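Local coordinates for protein Rho guanine nucleotide exchange factor 12 (PDB 1TXD) that acts through its DH/PH domains as a guanine nucleotide exchange factor for the small GTPase RhoA, at residues D274-L286 with W360-K372. The protein carries 1 engineered substitution. Numbering follows the deposited sequence.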
ATOM      1  N   ASP A 274      22.002 -19.644  12.604  1.00 56.59           N
ATOM      2  CA  ASP A 274      20.770 -18.862  12.732  1.00 56.19           C
ATOM      3  C   ASP A 274      20.445 -18.210  11.389  1.00 55.96           C
ATOM      4  O   ASP A 274      21.256 -17.462  10.849  1.00 55.54           O
ATOM      5  CB  ASP A 274      20.906 -17.775  13.805  1.00 56.03           C
ATOM      6  CG  ASP A 274      21.354 -18.323  15.145  1.00 55.69           C
ATOM      7  OD1 ASP A 274      20.799 -19.348  15.591  1.00 55.56           O
ATOM      8  OD2 ASP A 274      22.257 -17.790  15.822  1.00 55.30           O
ATOM      9  N   LEU A 275      19.271 -18.518  10.845  1.00 55.89           N
ATOM     10  CA  LEU A 275      18.864 -18.019   9.535  1.00 55.54           C
ATOM     11  C   LEU A 275      17.680 -17.073   9.620  1.00 54.82           C
ATOM     12  O   LEU A 275      16.928 -17.055  10.605  1.00 54.47           O
ATOM     13  CB  LEU A 275      18.440 -19.169   8.606  1.00 56.02           C
ATOM     14  CG  LEU A 275      19.411 -20.242   8.104  1.00 56.60           C
ATOM     15  CD1 LEU A 275      18.623 -21.286   7.315  1.00 56.75           C
ATOM     16  CD2 LEU A 275      20.519 -19.663   7.244  1.00 56.66           C
ATOM     17  N   TYR A 276      17.559 -16.279   8.561  1.00 53.60           N
ATOM     18  CA  TYR A 276      16.304 -15.701   8.124  1.00 52.90           C
ATOM     19  C   TYR A 276      16.048 -16.263   6.731  1.00 51.73           C
ATOM     20  O   TYR A 276      16.916 -16.202   5.856  1.00 52.24           O
ATOM     21  CB  TYR A 276      16.396 -14.169   8.070  1.00 53.35           C
ATOM     22  CG  TYR A 276      15.046 -13.499   7.962  1.00 53.59           C
ATOM     23  CD1 TYR A 276      14.332 -13.148   9.111  1.00 53.65           C
ATOM     24  CD2 TYR A 276      14.473 -13.232   6.713  1.00 54.38           C
ATOM     25  CE1 TYR A 276      13.087 -12.549   9.022  1.00 54.23           C
ATOM     26  CE2 TYR A 276      13.226 -12.623   6.614  1.00 54.55           C
ATOM     27  CZ  TYR A 276      12.542 -12.290   7.772  1.00 54.75           C
ATOM     28  OH  TYR A 276      11.316 -11.688   7.687  1.00 56.70           O
ATOM     29  N   THR A 277      14.850 -16.785   6.525  1.00 50.14           N
ATOM     30  CA  THR A 277      14.563 -17.647   5.388  1.00 48.87           C
ATOM     31  C   THR A 277      13.417 -17.083   4.601  1.00 47.98           C
ATOM     32  O   THR A 277      12.506 -16.522   5.175  1.00 47.63           O
ATOM     33  CB  THR A 277      14.179 -19.066   5.921  1.00 48.31           C
ATOM     34  OG1 THR A 277      15.340 -19.691   6.463  1.00 48.69           O
ATOM     35  CG2 THR A 277      13.720 -19.994   4.800  1.00 46.68           C
ATOM     36  N   LEU A 278      13.433 -17.267   3.292  1.00 48.23           N
ATOM     37  CA  LEU A 278      12.392 -16.717   2.461  1.00 49.40           C
ATOM     38  C   LEU A 278      11.832 -17.761   1.556  1.00 50.32           C
ATOM     39  O   LEU A 278      12.538 -18.286   0.706  1.00 50.30           O
ATOM     40  CB  LEU A 278      12.941 -15.589   1.590  1.00 50.09           C
ATOM     41  CG  LEU A 278      13.874 -14.536   2.200  1.00 49.60           C
ATOM     42  CD1 LEU A 278      14.337 -13.644   1.074  1.00 48.79           C
ATOM     43  CD2 LEU A 278      13.252 -13.725   3.345  1.00 49.38           C
ATOM     44  N   LEU A 279      10.555 -18.064   1.745  1.00 52.19           N
ATOM     45  CA  LEU A 279       9.792 -18.865   0.789  1.00 52.81           C
ATOM     46  C   LEU A 279       9.254 -17.994  -0.350  1.00 52.49           C
ATOM     47  O   LEU A 279       8.361 -17.173  -0.135  1.00 52.65           O
ATOM     48  CB  LEU A 279       8.618 -19.551   1.488  1.00 53.41           C
ATOM     49  CG  LEU A 279       7.621 -20.281   0.591  1.00 54.11           C
ATOM     50  CD1 LEU A 279       8.327 -21.220  -0.391  1.00 54.30           C
ATOM     51  CD2 LEU A 279       6.647 -21.070   1.469  1.00 55.81           C
ATOM     52  N   LEU A 280       9.793 -18.197  -1.549  1.00 52.53           N
ATOM     53  CA  LEU A 280       9.336 -17.525  -2.764  1.00 52.92           C
ATOM     54  C   LEU A 280       8.517 -18.477  -3.627  1.00 53.57           C
ATOM     55  O   LEU A 280       8.314 -19.633  -3.259  1.00 53.48           O
ATOM     56  CB  LEU A 280      10.535 -16.993  -3.558  1.00 52.55           C
ATOM     57  CG  LEU A 280      11.600 -16.265  -2.742  1.00 53.06           C
ATOM     58  CD1 LEU A 280      12.668 -15.664  -3.673  1.00 53.90           C
ATOM     59  CD2 LEU A 280      10.986 -15.175  -1.879  1.00 53.17           C
ATOM     60  N   GLU A 281       8.057 -17.993  -4.782  1.00 54.44           N
ATOM     61  CA  GLU A 281       7.165 -18.766  -5.658  1.00 55.21           C
ATOM     62  C   GLU A 281       7.718 -20.154  -5.973  1.00 54.82           C
ATOM     63  O   GLU A 281       6.980 -21.147  -5.973  1.00 55.06           O
ATOM     64  CB  GLU A 281       6.919 -18.023  -6.982  1.00 55.94           C
ATOM     65  CG  GLU A 281       5.533 -17.401  -7.121  1.00 57.77           C
ATOM     66  CD  GLU A 281       5.450 -16.372  -8.244  1.00 59.04           C
ATOM     67  OE1 GLU A 281       6.253 -16.462  -9.202  1.00 60.47           O
ATOM     68  OE2 GLU A 281       4.585 -15.469  -8.172  1.00 59.79           O
ATOM     69  N   ASP A 282       9.019 -20.202  -6.248  1.00 54.01           N
ATOM     70  CA  ASP A 282       9.656 -21.375  -6.835  1.00 53.20           C
ATOM     71  C   ASP A 282      10.939 -21.820  -6.137  1.00 52.65           C
ATOM     72  O   ASP A 282      11.496 -22.846  -6.500  1.00 53.13           O
ATOM     73  CB  ASP A 282       9.924 -21.119  -8.326  1.00 53.18           C
ATOM     74  CG  ASP A 282      11.035 -20.096  -8.573  1.00 52.95           C
ATOM     75  OD1 ASP A 282      11.409 -19.344  -7.647  1.00 53.41           O
ATOM     76  OD2 ASP A 282      11.596 -19.975  -9.680  1.00 52.23           O
ATOM     77  N   ILE A 283      11.408 -21.051  -5.158  1.00 52.21           N
ATOM     78  CA  ILE A 283      12.594 -21.405  -4.384  1.00 52.33           C
ATOM     79  C   ILE A 283      12.430 -21.055  -2.913  1.00 52.39           C
ATOM     80  O   ILE A 283      11.727 -20.114  -2.560  1.00 52.40           O
ATOM     81  CB  ILE A 283      13.870 -20.708  -4.938  1.00 52.64           C
ATOM     82  CG1 ILE A 283      13.685 -19.183  -5.044  1.00 52.98           C
ATOM     83  CG2 ILE A 283      14.256 -21.299  -6.287  1.00 52.67           C
ATOM     84  CD1 ILE A 283      14.972 -18.413  -5.323  1.00 53.16           C
ATOM     85  N   LEU A 284      13.069 -21.839  -2.060  1.00 52.11           N
ATOM     86  CA  LEU A 284      13.281 -21.466  -0.681  1.00 52.31           C
ATOM     87  C   LEU A 284      14.684 -20.884  -0.671  1.00 52.20           C
ATOM     88  O   LEU A 284      15.559 -21.370  -1.383  1.00 52.15           O
ATOM     89  CB  LEU A 284      13.178 -22.695   0.214  1.00 53.13           C
ATOM     90  CG  LEU A 284      12.940 -22.478   1.700  1.00 54.33           C
ATOM     91  CD1 LEU A 284      11.487 -22.175   1.965  1.00 54.49           C
ATOM     92  CD2 LEU A 284      13.362 -23.727   2.477  1.00 55.88           C
ATOM     93  N   VAL A 285      14.890 -19.828   0.109  1.00 51.99           N
ATOM     94  CA  VAL A 285      16.162 -19.117   0.123  1.00 51.55           C
ATOM     95  C   VAL A 285      16.648 -19.019   1.546  1.00 51.44           C
ATOM     96  O   VAL A 285      15.928 -18.577   2.433  1.00 50.78           O
ATOM     97  CB  VAL A 285      16.054 -17.686  -0.464  1.00 51.74           C
ATOM     98  CG1 VAL A 285      17.405 -16.981  -0.403  1.00 51.13           C
ATOM     99  CG2 VAL A 285      15.548 -17.725  -1.911  1.00 52.15           C
ATOM    100  N   LEU A 286      17.895 -19.408   1.751  1.00 52.28           N
ATOM    101  CA  LEU A 286      18.457 -19.475   3.079  1.00 53.53           C
ATOM    102  C   LEU A 286      19.475 -18.354   3.205  1.00 53.65           C
ATOM    103  O   LEU A 286      20.445 -18.309   2.452  1.00 53.79           O
ATOM    104  CB  LEU A 286      19.092 -20.853   3.308  1.00 54.08           C
ATOM    105  CG  LEU A 286      18.143 -22.043   3.084  1.00 54.75           C
ATOM    106  CD1 LEU A 286      18.873 -23.364   3.317  1.00 55.49           C
ATOM    107  CD2 LEU A 286      16.916 -21.972   3.977  1.00 55.21           C
ATOM    108  N   TRP A 360       4.987 -23.084   7.842  1.00 67.47           N
ATOM    109  CA  TRP A 360       6.123 -23.298   6.944  1.00 66.19           C
ATOM    110  C   TRP A 360       5.929 -24.570   6.126  1.00 65.99           C
ATOM    111  O   TRP A 360       6.096 -24.555   4.907  1.00 65.08           O
ATOM    112  CB  TRP A 360       7.449 -23.373   7.717  1.00 65.69           C
ATOM    113  CG  TRP A 360       8.140 -22.037   7.953  1.00 64.55           C
ATOM    114  CD1 TRP A 360       8.222 -21.362   9.135  1.00 64.11           C
ATOM    115  CD2 TRP A 360       8.866 -21.245   6.996  1.00 63.50           C
ATOM    116  NE1 TRP A 360       8.933 -20.197   8.973  1.00 64.67           N
ATOM    117  CE2 TRP A 360       9.339 -20.101   7.667  1.00 63.63           C
ATOM    118  CE3 TRP A 360       9.152 -21.380   5.632  1.00 63.16           C
ATOM    119  CZ2 TRP A 360      10.092 -19.118   7.033  1.00 62.85           C
ATOM    120  CZ3 TRP A 360       9.899 -20.390   5.000  1.00 62.52           C
ATOM    121  CH2 TRP A 360      10.356 -19.280   5.701  1.00 62.48           C
ATOM    122  N   GLN A 361       5.567 -25.664   6.804  1.00 65.94           N
ATOM    123  CA  GLN A 361       5.343 -26.941   6.133  1.00 65.86           C
ATOM    124  C   GLN A 361       4.204 -26.799   5.144  1.00 65.37           C
ATOM    125  O   GLN A 361       4.333 -27.193   3.992  1.00 66.04           O
ATOM    126  CB  GLN A 361       5.036 -28.082   7.124  1.00 65.99           C
ATOM    127  CG  GLN A 361       4.599 -29.394   6.422  1.00 67.12           C
ATOM    128  CD  GLN A 361       4.606 -30.631   7.331  1.00 66.98           C
ATOM    129  OE1 GLN A 361       4.468 -30.515   8.544  1.00 68.62           O
ATOM    130  NE2 GLN A 361       4.751 -31.808   6.736  1.00 67.85           N
ATOM    131  N   ASP A 362       3.091 -26.238   5.594  1.00 64.94           N
ATOM    132  CA  ASP A 362       1.896 -26.160   4.760  1.00 65.47           C
ATOM    133  C   ASP A 362       2.147 -25.327   3.505  1.00 65.40           C
ATOM    134  O   ASP A 362       1.667 -25.676   2.424  1.00 65.34           O
ATOM    135  CB  ASP A 362       0.706 -25.584   5.543  1.00 65.95           C
ATOM    136  CG  ASP A 362      -0.100 -26.657   6.279  1.00 66.81           C
ATOM    137  OD1 ASP A 362       0.437 -27.748   6.563  1.00 68.51           O
ATOM    138  OD2 ASP A 362      -1.289 -26.491   6.620  1.00 68.46           O
ATOM    139  N   LEU A 363       2.911 -24.243   3.648  1.00 65.08           N
ATOM    140  CA  LEU A 363       3.152 -23.339   2.536  1.00 64.80           C
ATOM    141  C   LEU A 363       4.220 -23.863   1.588  1.00 64.19           C
ATOM    142  O   LEU A 363       4.050 -23.764   0.380  1.00 64.07           O
ATOM    143  CB  LEU A 363       3.514 -21.945   3.041  1.00 65.45           C
ATOM    144  CG  LEU A 363       2.359 -21.223   3.729  1.00 65.66           C
ATOM    145  CD1 LEU A 363       2.876 -19.950   4.386  1.00 66.32           C
ATOM    146  CD2 LEU A 363       1.228 -20.912   2.744  1.00 65.75           C
ATOM    147  N   ILE A 364       5.305 -24.427   2.114  1.00 63.61           N
ATOM    148  CA  ILE A 364       6.348 -24.977   1.246  1.00 63.80           C
ATOM    149  C   ILE A 364       5.739 -26.039   0.330  1.00 64.63           C
ATOM    150  O   ILE A 364       6.002 -26.055  -0.865  1.00 64.25           O
ATOM    151  CB  ILE A 364       7.530 -25.552   2.060  1.00 63.55           C
ATOM    152  CG1 ILE A 364       8.343 -24.435   2.695  1.00 63.12           C
ATOM    153  CG2 ILE A 364       8.466 -26.382   1.167  1.00 63.83           C
ATOM    154  CD1 ILE A 364       9.249 -24.911   3.799  1.00 63.18           C
ATOM    155  N   CYS A 365       4.914 -26.913   0.906  1.00 66.18           N
ATOM    156  CA  CYS A 365       4.224 -27.973   0.166  1.00 66.86           C
ATOM    157  C   CYS A 365       3.194 -27.431  -0.827  1.00 67.76           C
ATOM    158  O   CYS A 365       3.009 -27.994  -1.900  1.00 67.85           O
ATOM    159  CB  CYS A 365       3.539 -28.923   1.145  1.00 66.90           C
ATOM    160  SG  CYS A 365       4.695 -29.779   2.237  1.00 66.84           S
ATOM    161  N   ARG A 366       2.516 -26.349  -0.461  1.00 69.05           N
ATOM    162  CA  ARG A 366       1.595 -25.681  -1.380  1.00 70.35           C
ATOM    163  C   ARG A 366       2.347 -25.198  -2.622  1.00 70.11           C
ATOM    164  O   ARG A 366       1.921 -25.449  -3.750  1.00 70.32           O
ATOM    165  CB  ARG A 366       0.887 -24.496  -0.700  1.00 71.19           C
ATOM    166  CG  ARG A 366      -0.453 -24.866  -0.059  1.00 72.94           C
ATOM    167  CD  ARG A 366      -0.968 -23.853   0.978  1.00 74.34           C
ATOM    168  NE  ARG A 366      -1.445 -24.506   2.200  1.00 76.13           N
ATOM    169  CZ  ARG A 366      -1.891 -23.872   3.287  1.00 77.11           C
ATOM    170  NH1 ARG A 366      -1.945 -22.543   3.339  1.00 77.15           N
ATOM    171  NH2 ARG A 366      -2.300 -24.587   4.336  1.00 77.96           N
ATOM    172  N   MET A 367       3.478 -24.533  -2.401  1.00 69.61           N
ATOM    173  CA  MET A 367       4.291 -23.989  -3.484  1.00 69.55           C
ATOM    174  C   MET A 367       5.035 -25.075  -4.252  1.00 69.40           C
ATOM    175  O   MET A 367       5.231 -24.956  -5.462  1.00 69.39           O
ATOM    176  CB  MET A 367       5.301 -22.976  -2.934  1.00 69.69           C
ATOM    177  CG  MET A 367       4.669 -21.737  -2.322  1.00 70.21           C
ATOM    178  SD  MET A 367       3.613 -20.805  -3.479  1.00 70.65           S
ATOM    179  CE  MET A 367       1.971 -21.002  -2.707  1.00 70.81           C
ATOM    180  N   ALA A 368       5.432 -26.132  -3.548  1.00 69.10           N
ATOM    181  CA  ALA A 368       6.218 -27.209  -4.137  1.00 68.90           C
ATOM    182  C   ALA A 368       5.347 -28.035  -5.067  1.00 68.69           C
ATOM    183  O   ALA A 368       5.782 -28.437  -6.146  1.00 68.74           O
ATOM    184  CB  ALA A 368       6.818 -28.093  -3.048  1.00 68.86           C
ATOM    185  N   ALA A 369       4.109 -28.268  -4.641  1.00 68.40           N
ATOM    186  CA  ALA A 369       3.149 -29.042  -5.415  1.00 68.22           C
ATOM    187  C   ALA A 369       2.568 -28.225  -6.564  1.00 67.76           C
ATOM    188  O   ALA A 369       2.022 -28.793  -7.507  1.00 67.94           O
ATOM    189  CB  ALA A 369       2.038 -29.552  -4.513  1.00 68.32           C
ATOM    190  N   SER A 370       2.679 -26.902  -6.479  1.00 67.26           N
ATOM    191  CA  SER A 370       2.209 -26.013  -7.541  1.00 66.82           C
ATOM    192  C   SER A 370       3.147 -26.032  -8.751  1.00 66.51           C
ATOM    193  O   SER A 370       2.688 -26.040  -9.896  1.00 66.66           O
ATOM    194  CB  SER A 370       2.071 -24.578  -7.020  1.00 66.72           C
ATOM    195  OG  SER A 370       1.504 -23.730  -8.005  1.00 66.02           O
ATOM    196  N   VAL A 371       4.453 -26.035  -8.487  1.00 65.88           N
ATOM    197  CA  VAL A 371       5.474 -26.050  -9.538  1.00 65.25           C
ATOM    198  C   VAL A 371       5.523 -27.419 -10.234  1.00 64.02           C
ATOM    199  O   VAL A 371       5.640 -27.499 -11.463  1.00 63.88           O
ATOM    200  CB  VAL A 371       6.877 -25.690  -8.971  1.00 65.65           C
ATOM    201  CG1 VAL A 371       7.958 -25.845 -10.041  1.00 66.15           C
ATOM    202  CG2 VAL A 371       6.887 -24.265  -8.412  1.00 65.62           C
ATOM    203  N   LYS A 372       5.427 -28.484  -9.437  1.00 62.58           N
ATOM    204  CA  LYS A 372       5.382 -29.859  -9.954  1.00 61.52           C
ATOM    205  C   LYS A 372       4.104 -30.124 -10.767  1.00 59.74           C
ATOM    206  O   LYS A 372       4.072 -31.016 -11.623  1.00 59.56           O
ATOM    207  CB  LYS A 372       5.493 -30.871  -8.801  1.00 61.81           C
ATOM    208  CG  LYS A 372       6.846 -30.870  -8.084  1.00 62.50           C
ATOM    209  CD  LYS A 372       6.807 -31.697  -6.795  1.00 63.11           C
ATOM    210  CE  LYS A 372       8.181 -31.777  -6.123  1.00 63.40           C
ATOM    211  NZ  LYS A 372       8.115 -32.263  -4.712  1.00 63.39           N
TER
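Leu279 points from strand 275-280 toward helix 360-372, and its two methyls meet different residues. CD2 packs on the helix at Leu363, 3.6 Å from that residue's CB, and on CG1 of Ile364; CD1 turns to Met367, meeting CG at 4.2 Å. With CG anti to the backbone N (chi1 172°), leucine's fork of two methyls lets CD2 meet Leu363 and Ile364 while CD1 meets Met367, about one turn on. At the start of the helix segment, Trp360 inserts the six-membered part of its indole beside the strand. CZ3 lies 3.8 Å from CB of Leu279, CH2 is 3.6 Å from CG2 of Thr277, and the carbonyl O of Thr277 meets the ring edge in its plane, 3.5 Å from CH2. NE1 of Trp360 is hydrogen-bonded to OE2 of Glu356, which is consistent with burying the benzo end among apolar groups. From the neighbouring strand, CD1 of Leu284 touches both CZ3 of Trp360 and CG1 of Ile364, 3.9 Å from each. Farther along, Met367, its chain bent so that the end leads away, puts CB 3.9 Å from O of Glu281 at the hairpin turn. Replacing Trp360 with an alanine would remove the indole, which is likely to open a gap beside Thr277, Leu279 and Leu284 and leave Glu356 without this partner. The contact is thus essentially apolar: shape and burial, rather than directed bonds between the segments, hold the C-terminal helix characteristic of PH domains against the β-sandwich core.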